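Local coordinates for 3-oxoacyl-[acyl-carrier protein] synthase (Thermus thermophilus, PDB 1UB7), which probably catalyses the first condensation of fatty acid synthesis, joining acetyl-CoA with malonyl-ACP to give 3-oxobutanoyl-ACP, at residues S2-L7 against L317-A322; A122-G127 against V164-E169. One frame throughout, in Å; residues are numbered along the deposited sequence.

Interaction 1. Residues S2-L7 against L317-A322; sequences SGILAL and LTWGGA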
ATOM      1  N   SER A   2     -15.222 -11.450  -9.767  1.00 32.74           N
ATOM      2  CA  SER A   2     -15.612 -11.087  -8.374  1.00 37.66           C
ATOM      3  C   SER A   2     -16.533  -9.879  -8.389  1.00 39.11           C
ATOM      4  O   SER A   2     -16.708  -9.226  -9.422  1.00 45.46           O
ATOM      5  CB  SER A   2     -14.370 -10.763  -7.537  1.00 42.62           C
ATOM      6  OG  SER A   2     -13.851  -9.486  -7.862  1.00 38.63           O
ATOM      7  N   GLY A   3     -17.124  -9.588  -7.236  1.00 38.82           N
ATOM      8  CA  GLY A   3     -18.019  -8.451  -7.122  1.00 30.38           C
ATOM      9  C   GLY A   3     -18.103  -7.968  -5.687  1.00 36.33           C
ATOM     10  O   GLY A   3     -17.428  -8.510  -4.805  1.00 32.15           O
ATOM     11  N   ILE A   4     -18.929  -6.947  -5.452  1.00 36.88           N
ATOM     12  CA  ILE A   4     -19.110  -6.389  -4.119  1.00 34.99           C
ATOM     13  C   ILE A   4     -20.251  -7.074  -3.371  1.00 39.99           C
ATOM     14  O   ILE A   4     -21.416  -6.938  -3.726  1.00 40.34           O
ATOM     15  CB  ILE A   4     -19.361  -4.873  -4.199  1.00 36.41           C
ATOM     16  CG1 ILE A   4     -18.029  -4.165  -4.440  1.00 27.20           C
ATOM     17  CG2 ILE A   4     -20.012  -4.363  -2.912  1.00 24.66           C
ATOM     18  CD1 ILE A   4     -18.153  -2.701  -4.721  1.00 25.23           C
ATOM     19  N   LEU A   5     -19.896  -7.810  -2.325  1.00 39.44           N
ATOM     20  CA  LEU A   5     -20.856  -8.541  -1.525  1.00 33.69           C
ATOM     21  C   LEU A   5     -21.492  -7.712  -0.406  1.00 37.85           C
ATOM     22  O   LEU A   5     -22.593  -8.030   0.060  1.00 43.23           O
ATOM     23  CB  LEU A   5     -20.172  -9.762  -0.914  1.00 32.40           C
ATOM     24  CG  LEU A   5     -19.374 -10.671  -1.844  1.00 38.48           C
ATOM     25  CD1 LEU A   5     -18.788 -11.813  -1.028  1.00 37.30           C
ATOM     26  CD2 LEU A   5     -20.259 -11.193  -2.965  1.00 34.61           C
ATOM     27  N   ALA A   6     -20.810  -6.662   0.038  1.00 31.00           N
ATOM     28  CA  ALA A   6     -21.331  -5.830   1.121  1.00 28.83           C
ATOM     29  C   ALA A   6     -20.679  -4.456   1.067  1.00 31.89           C
ATOM     30  O   ALA A   6     -19.568  -4.310   0.542  1.00 27.52           O
ATOM     31  CB  ALA A   6     -21.045  -6.486   2.474  1.00 27.15           C
ATOM     32  N   LEU A   7     -21.366  -3.462   1.627  1.00 28.72           N
ATOM     33  CA  LEU A   7     -20.881  -2.082   1.626  1.00 26.98           C
ATOM     34  C   LEU A   7     -21.366  -1.339   2.858  1.00 29.11           C
ATOM     35  O   LEU A   7     -22.442  -1.620   3.380  1.00 27.33           O
ATOM     36  CB  LEU A   7     -21.385  -1.356   0.373  1.00 24.04           C
ATOM     37  CG  LEU A   7     -21.322   0.180   0.305  1.00 36.80           C
ATOM     38  CD1 LEU A   7     -19.889   0.651   0.039  1.00 33.20           C
ATOM     39  CD2 LEU A   7     -22.250   0.668  -0.804  1.00 25.69           C
ATOM     40  N   LEU A 317     -18.741  -2.211 -12.820  1.00 42.82           N
ATOM     41  CA  LEU A 317     -19.220  -3.289 -11.971  1.00 43.74           C
ATOM     42  C   LEU A 317     -20.713  -3.480 -12.140  1.00 47.93           C
ATOM     43  O   LEU A 317     -21.476  -2.519 -12.047  1.00 49.33           O
ATOM     44  CB  LEU A 317     -18.946  -2.921 -10.509  1.00 46.31           C
ATOM     45  CG  LEU A 317     -19.592  -3.734  -9.391  1.00 47.61           C
ATOM     46  CD1 LEU A 317     -18.976  -5.131  -9.331  1.00 49.33           C
ATOM     47  CD2 LEU A 317     -19.389  -3.015  -8.076  1.00 41.82           C
ATOM     48  N   THR A 318     -21.128  -4.716 -12.401  1.00 49.62           N
ATOM     49  CA  THR A 318     -22.545  -5.030 -12.522  1.00 45.29           C
ATOM     50  C   THR A 318     -22.942  -5.350 -11.079  1.00 49.21           C
ATOM     51  O   THR A 318     -22.585  -6.402 -10.544  1.00 45.57           O
ATOM     52  CB  THR A 318     -22.784  -6.259 -13.425  1.00 47.08           C
ATOM     53  OG1 THR A 318     -22.577  -5.895 -14.800  1.00 45.55           O
ATOM     54  CG2 THR A 318     -24.201  -6.784 -13.250  1.00 47.58           C
ATOM     55  N   TRP A 319     -23.675  -4.423 -10.462  1.00 48.20           N
ATOM     56  CA  TRP A 319     -24.102  -4.530  -9.068  1.00 46.94           C
ATOM     57  C   TRP A 319     -24.803  -5.817  -8.617  1.00 47.93           C
ATOM     58  O   TRP A 319     -25.506  -6.473  -9.385  1.00 47.43           O
ATOM     59  CB  TRP A 319     -24.991  -3.332  -8.715  1.00 41.69           C
ATOM     60  CG  TRP A 319     -24.965  -3.008  -7.260  1.00 44.99           C
ATOM     61  CD1 TRP A 319     -25.894  -3.354  -6.319  1.00 42.35           C
ATOM     62  CD2 TRP A 319     -23.911  -2.330  -6.555  1.00 50.17           C
ATOM     63  NE1 TRP A 319     -25.483  -2.935  -5.069  1.00 45.17           N
ATOM     64  CE2 TRP A 319     -24.270  -2.306  -5.185  1.00 48.23           C
ATOM     65  CE3 TRP A 319     -22.698  -1.742  -6.947  1.00 43.43           C
ATOM     66  CZ2 TRP A 319     -23.454  -1.715  -4.203  1.00 55.77           C
ATOM     67  CZ3 TRP A 319     -21.888  -1.153  -5.968  1.00 45.26           C
ATOM     68  CH2 TRP A 319     -22.271  -1.145  -4.614  1.00 44.77           C
ATOM     69  N   GLY A 320     -24.597  -6.168  -7.352  1.00 43.43           N
ATOM     70  CA  GLY A 320     -25.246  -7.342  -6.806  1.00 44.65           C
ATOM     71  C   GLY A 320     -24.611  -8.671  -7.143  1.00 47.05           C
ATOM     72  O   GLY A 320     -23.391  -8.779  -7.267  1.00 48.29           O
ATOM     73  N   GLY A 321     -25.458  -9.681  -7.311  1.00 47.60           N
ATOM     74  CA  GLY A 321     -24.989 -11.017  -7.614  1.00 52.21           C
ATOM     75  C   GLY A 321     -24.568 -11.694  -6.325  1.00 56.93           C
ATOM     76  O   GLY A 321     -24.111 -12.836  -6.340  1.00 57.21           O
ATOM     77  N   ALA A 322     -24.736 -10.986  -5.207  1.00 60.48           N
ATOM     78  CA  ALA A 322     -24.351 -11.494  -3.894  1.00 58.54           C
ATOM     79  C   ALA A 322     -24.893 -12.878  -3.674  1.00 60.43           C
ATOM     80  O   ALA A 322     -24.108 -13.841  -3.785  1.00 64.30           O
ATOM     81  CB  ALA A 322     -24.853 -10.567  -2.805  1.00 59.53           C
ATOM     82  OXT ALA A 322     -26.102 -12.980  -3.410  1.00 66.91           O
TER
HETATM   83  O   HOH W   1     -21.076  -7.141  -7.658  1.00 34.47           O
HETATM   84  O   HOH W   2     -22.668  -5.089  -5.342  1.00 34.73           O
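The two ends of the chain meet here, Ile4 of the first strand against Leu317 near the end of the last strand and Trp319 just past it. The side chains of Ile4 and Leu317 cross at about a right angle, with Ile4 CD1 3.6 Å from Leu317 CD2. With CG1 anti to the carbonyl carbon (chi1 -78°), Ile4 CG1 also lies near Leu317 CD2. The same Ile4 CD1 approaches Trp319 CZ3 obliquely at 4.2 Å. Leu7 CD2 meets the edge of the indole, near its plane, at CH2. Strands 3-10 and 311-318 belong to different sheets, one in each half of the thiolase-like fold. No direct hydrogen bond joins the two segments. Two waters bridge their backbones instead. Water 1 accepts from Ile4 N at 3.1 Å and donates to Gly320 O at 2.9 Å, with a weaker bond to Thr318 O. Water 2 donates to Ile4 O at 2.8 Å and accepts from Gly320 N at 3.0 Å. It also sits over the centre of one indole face, 3.2 Å above the plane. Helix 281-292 adds Leu286 to the packing around Leu7 and Trp319. Further along, Leu5 CD2 lies 4.2 Å from Ala322 CA, at the C-terminal residue.

Interaction 2. Residues A122-G127 against V164-E169; sequences ALVEAG and VGKVRE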
ATOM      1  N   ALA A 122      -8.166  -9.250  -8.076  1.00 31.64           N
ATOM      2  CA  ALA A 122      -7.061 -10.131  -8.455  1.00 27.33           C
ATOM      3  C   ALA A 122      -6.834 -11.207  -7.405  1.00 32.55           C
ATOM      4  O   ALA A 122      -6.677 -12.385  -7.738  1.00 31.16           O
ATOM      5  CB  ALA A 122      -5.809  -9.327  -8.645  1.00 25.15           C
ATOM      6  N   LEU A 123      -6.812 -10.798  -6.139  1.00 31.08           N
ATOM      7  CA  LEU A 123      -6.639 -11.732  -5.033  1.00 27.20           C
ATOM      8  C   LEU A 123      -7.715 -12.825  -5.037  1.00 28.08           C
ATOM      9  O   LEU A 123      -7.406 -14.010  -4.899  1.00 32.82           O
ATOM     10  CB  LEU A 123      -6.695 -10.996  -3.691  1.00 28.30           C
ATOM     11  CG  LEU A 123      -5.589 -10.000  -3.358  1.00 25.56           C
ATOM     12  CD1 LEU A 123      -5.821  -9.430  -1.937  1.00 19.04           C
ATOM     13  CD2 LEU A 123      -4.221 -10.696  -3.442  1.00 26.20           C
ATOM     14  N   VAL A 124      -8.978 -12.428  -5.172  1.00 28.48           N
ATOM     15  CA  VAL A 124     -10.074 -13.399  -5.194  1.00 31.90           C
ATOM     16  C   VAL A 124      -9.975 -14.319  -6.427  1.00 38.91           C
ATOM     17  O   VAL A 124     -10.103 -15.539  -6.317  1.00 34.88           O
ATOM     18  CB  VAL A 124     -11.447 -12.694  -5.214  1.00 34.50           C
ATOM     19  CG1 VAL A 124     -12.562 -13.730  -5.371  1.00 35.03           C
ATOM     20  CG2 VAL A 124     -11.640 -11.893  -3.940  1.00 30.60           C
ATOM     21  N   GLU A 125      -9.744 -13.717  -7.591  1.00 33.34           N
ATOM     22  CA  GLU A 125      -9.634 -14.450  -8.834  1.00 36.38           C
ATOM     23  C   GLU A 125      -8.434 -15.386  -8.897  1.00 39.39           C
ATOM     24  O   GLU A 125      -8.530 -16.454  -9.507  1.00 35.58           O
ATOM     25  CB  GLU A 125      -9.592 -13.481 -10.019  1.00 43.26           C
ATOM     26  CG  GLU A 125     -10.879 -12.679 -10.219  1.00 51.69           C
ATOM     27  CD  GLU A 125     -12.095 -13.574 -10.396  1.00 52.22           C
ATOM     28  OE1 GLU A 125     -12.014 -14.500 -11.228  1.00 59.59           O
ATOM     29  OE2 GLU A 125     -13.121 -13.354  -9.711  1.00 51.18           O
ATOM     30  N   ALA A 126      -7.313 -14.994  -8.280  1.00 35.69           N
ATOM     31  CA  ALA A 126      -6.115 -15.832  -8.293  1.00 30.26           C
ATOM     32  C   ALA A 126      -6.206 -16.823  -7.158  1.00 34.31           C
ATOM     33  O   ALA A 126      -5.324 -17.653  -6.964  1.00 33.73           O
ATOM     34  CB  ALA A 126      -4.851 -14.989  -8.154  1.00 26.86           C
ATOM     35  N   GLY A 127      -7.283 -16.726  -6.395  1.00 32.28           N
ATOM     36  CA  GLY A 127      -7.466 -17.649  -5.303  1.00 25.89           C
ATOM     37  C   GLY A 127      -6.597 -17.415  -4.094  1.00 29.48           C
ATOM     38  O   GLY A 127      -6.458 -18.320  -3.266  1.00 26.86           O
ATOM     39  N   VAL A 164     -15.141  -7.700  -1.130  1.00 28.64           N
ATOM     40  CA  VAL A 164     -15.102  -8.196  -2.498  1.00 29.19           C
ATOM     41  C   VAL A 164     -15.027  -9.725  -2.458  1.00 33.86           C
ATOM     42  O   VAL A 164     -14.243 -10.301  -1.692  1.00 40.51           O
ATOM     43  CB  VAL A 164     -13.890  -7.608  -3.271  1.00 26.67           C
ATOM     44  CG1 VAL A 164     -13.797  -8.224  -4.641  1.00 22.53           C
ATOM     45  CG2 VAL A 164     -14.042  -6.096  -3.390  1.00 31.14           C
ATOM     46  N   GLY A 165     -15.861 -10.376  -3.263  1.00 32.15           N
ATOM     47  CA  GLY A 165     -15.872 -11.831  -3.305  1.00 35.64           C
ATOM     48  C   GLY A 165     -16.540 -12.390  -4.553  1.00 36.44           C
ATOM     49  O   GLY A 165     -16.986 -11.631  -5.418  1.00 34.16           O
ATOM     50  N   LYS A 166     -16.603 -13.717  -4.665  1.00 35.27           N
ATOM     51  CA  LYS A 166     -17.240 -14.331  -5.830  1.00 41.75           C
ATOM     52  C   LYS A 166     -18.723 -13.988  -5.856  1.00 36.37           C
ATOM     53  O   LYS A 166     -19.396 -14.077  -4.831  1.00 36.41           O
ATOM     54  CB  LYS A 166     -17.093 -15.858  -5.797  1.00 43.20           C
ATOM     55  CG  LYS A 166     -15.660 -16.379  -5.950  1.00 59.68           C
ATOM     56  CD  LYS A 166     -15.139 -16.315  -7.389  1.00 60.07           C
ATOM     57  CE  LYS A 166     -13.806 -17.054  -7.510  1.00 65.20           C
ATOM     58  NZ  LYS A 166     -13.335 -17.211  -8.918  1.00 64.35           N
ATOM     59  N   VAL A 167     -19.227 -13.579  -7.019  1.00 41.99           N
ATOM     60  CA  VAL A 167     -20.652 -13.268  -7.169  1.00 41.00           C
ATOM     61  C   VAL A 167     -21.253 -14.138  -8.278  1.00 48.18           C
ATOM     62  O   VAL A 167     -20.530 -14.728  -9.091  1.00 45.17           O
ATOM     63  CB  VAL A 167     -20.906 -11.778  -7.506  1.00 34.94           C
ATOM     64  CG1 VAL A 167     -20.617 -10.924  -6.299  1.00 31.38           C
ATOM     65  CG2 VAL A 167     -20.058 -11.344  -8.688  1.00 32.48           C
ATOM     66  N   ARG A 168     -22.578 -14.219  -8.309  1.00 51.80           N
ATOM     67  CA  ARG A 168     -23.251 -15.036  -9.308  1.00 56.88           C
ATOM     68  C   ARG A 168     -22.886 -14.701 -10.755  1.00 60.57           C
ATOM     69  O   ARG A 168     -22.467 -13.577 -11.080  1.00 51.92           O
ATOM     70  CB  ARG A 168     -24.774 -14.967  -9.107  1.00 55.86           C
ATOM     71  CG  ARG A 168     -25.277 -15.972  -8.065  1.00 61.87           C
ATOM     72  CD  ARG A 168     -26.785 -15.916  -7.818  1.00 66.40           C
ATOM     73  NE  ARG A 168     -27.178 -14.766  -7.004  1.00 69.26           N
ATOM     74  CZ  ARG A 168     -27.680 -13.635  -7.491  1.00 70.70           C
ATOM     75  NH1 ARG A 168     -27.863 -13.489  -8.798  1.00 73.25           N
ATOM     76  NH2 ARG A 168     -27.995 -12.642  -6.670  1.00 63.20           N
ATOM     77  N   GLU A 169     -23.026 -15.715 -11.606  1.00 63.88           N
ATOM     78  CA  GLU A 169     -22.745 -15.602 -13.029  1.00 67.24           C
ATOM     79  C   GLU A 169     -23.485 -14.384 -13.581  1.00 64.66           C
ATOM     80  O   GLU A 169     -24.688 -14.242 -13.373  1.00 62.04           O
ATOM     81  CB  GLU A 169     -23.223 -16.874 -13.735  1.00 78.62           C
ATOM     82  CG  GLU A 169     -22.995 -16.892 -15.237  1.00 94.11           C
ATOM     83  CD  GLU A 169     -21.525 -16.908 -15.598  1.00101.10           C
ATOM     84  OE1 GLU A 169     -20.837 -17.892 -15.250  1.00107.92           O
ATOM     85  OE2 GLU A 169     -21.056 -15.935 -16.226  1.00106.03           O
TER
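Val124, in the last turn of helix 112-125, meets Lys166 and the end of strand 158-165. Val124 and Lys166 bury the most surface in this contact, and Glu125 adds a polar edge. The two methyls of Val124 touch different parts of the partner. CG1 lies anti to the backbone N (chi1 175°) and faces the start of the loop, with Val124 CG1 4.1 Å from both Lys166 N and Lys166 CG. The other methyl turns to the strand, with Val124 CG2 3.8 Å from Val164 O and 4.3 Å from Val164 CG1.

Lys166 bends at chi2 (-76°) and is extended beyond it. Its aliphatic part slides past Val124 in the opposite direction, and Lys166 CE also comes 4.1 Å from Val124 CG1. The ammonium passes the valine and comes near the carboxylate of Glu125. Lys166 NZ and Glu125 OE1 form a long salt bridge at 3.8 Å, with Glu125 OE2 at a similar distance from NZ. The firmer partner of Glu125 is the backbone N of Ser2, which hydrogen-bonds to OE2. The helix ends just beyond, where Gly127 adopts positive phi in a Schellman motif.

This is a helix lying against a sheet. Val124 also packs on Val132 of strand 131-138, the neighbour of strand 158-165. Val164 reaches back to Leu117 and Ala120, earlier in helix 112-125. Ala122 and Glu125 also pack against Ala126 of the second subunit, so this helix end lies at the dimer interface as well as against its own sheet.

How the interactions relate
The centres of interactions 1 and 2 are 10 Å apart, on the same side of the chain's centre. Along the chain, both segments of interaction 2 fall between residues 2-7 and 317-322. The two contacts share one sheet, in which strands 3-10 and 158-165 are antiparallel neighbours. Gly3 N probably hydrogen-bonds to Gly165 O, at 2.7 Å. Past the strand ends, Gly321 O and Arg168 N probably make a second bond, at 2.9 Å. Through interaction 1 and its neighbour 158-165, strand 3-10 lies between the end of the other sheet and helix 112-125, which leads on to the second subunit. Both contacts lie away from the predicted active-site residues.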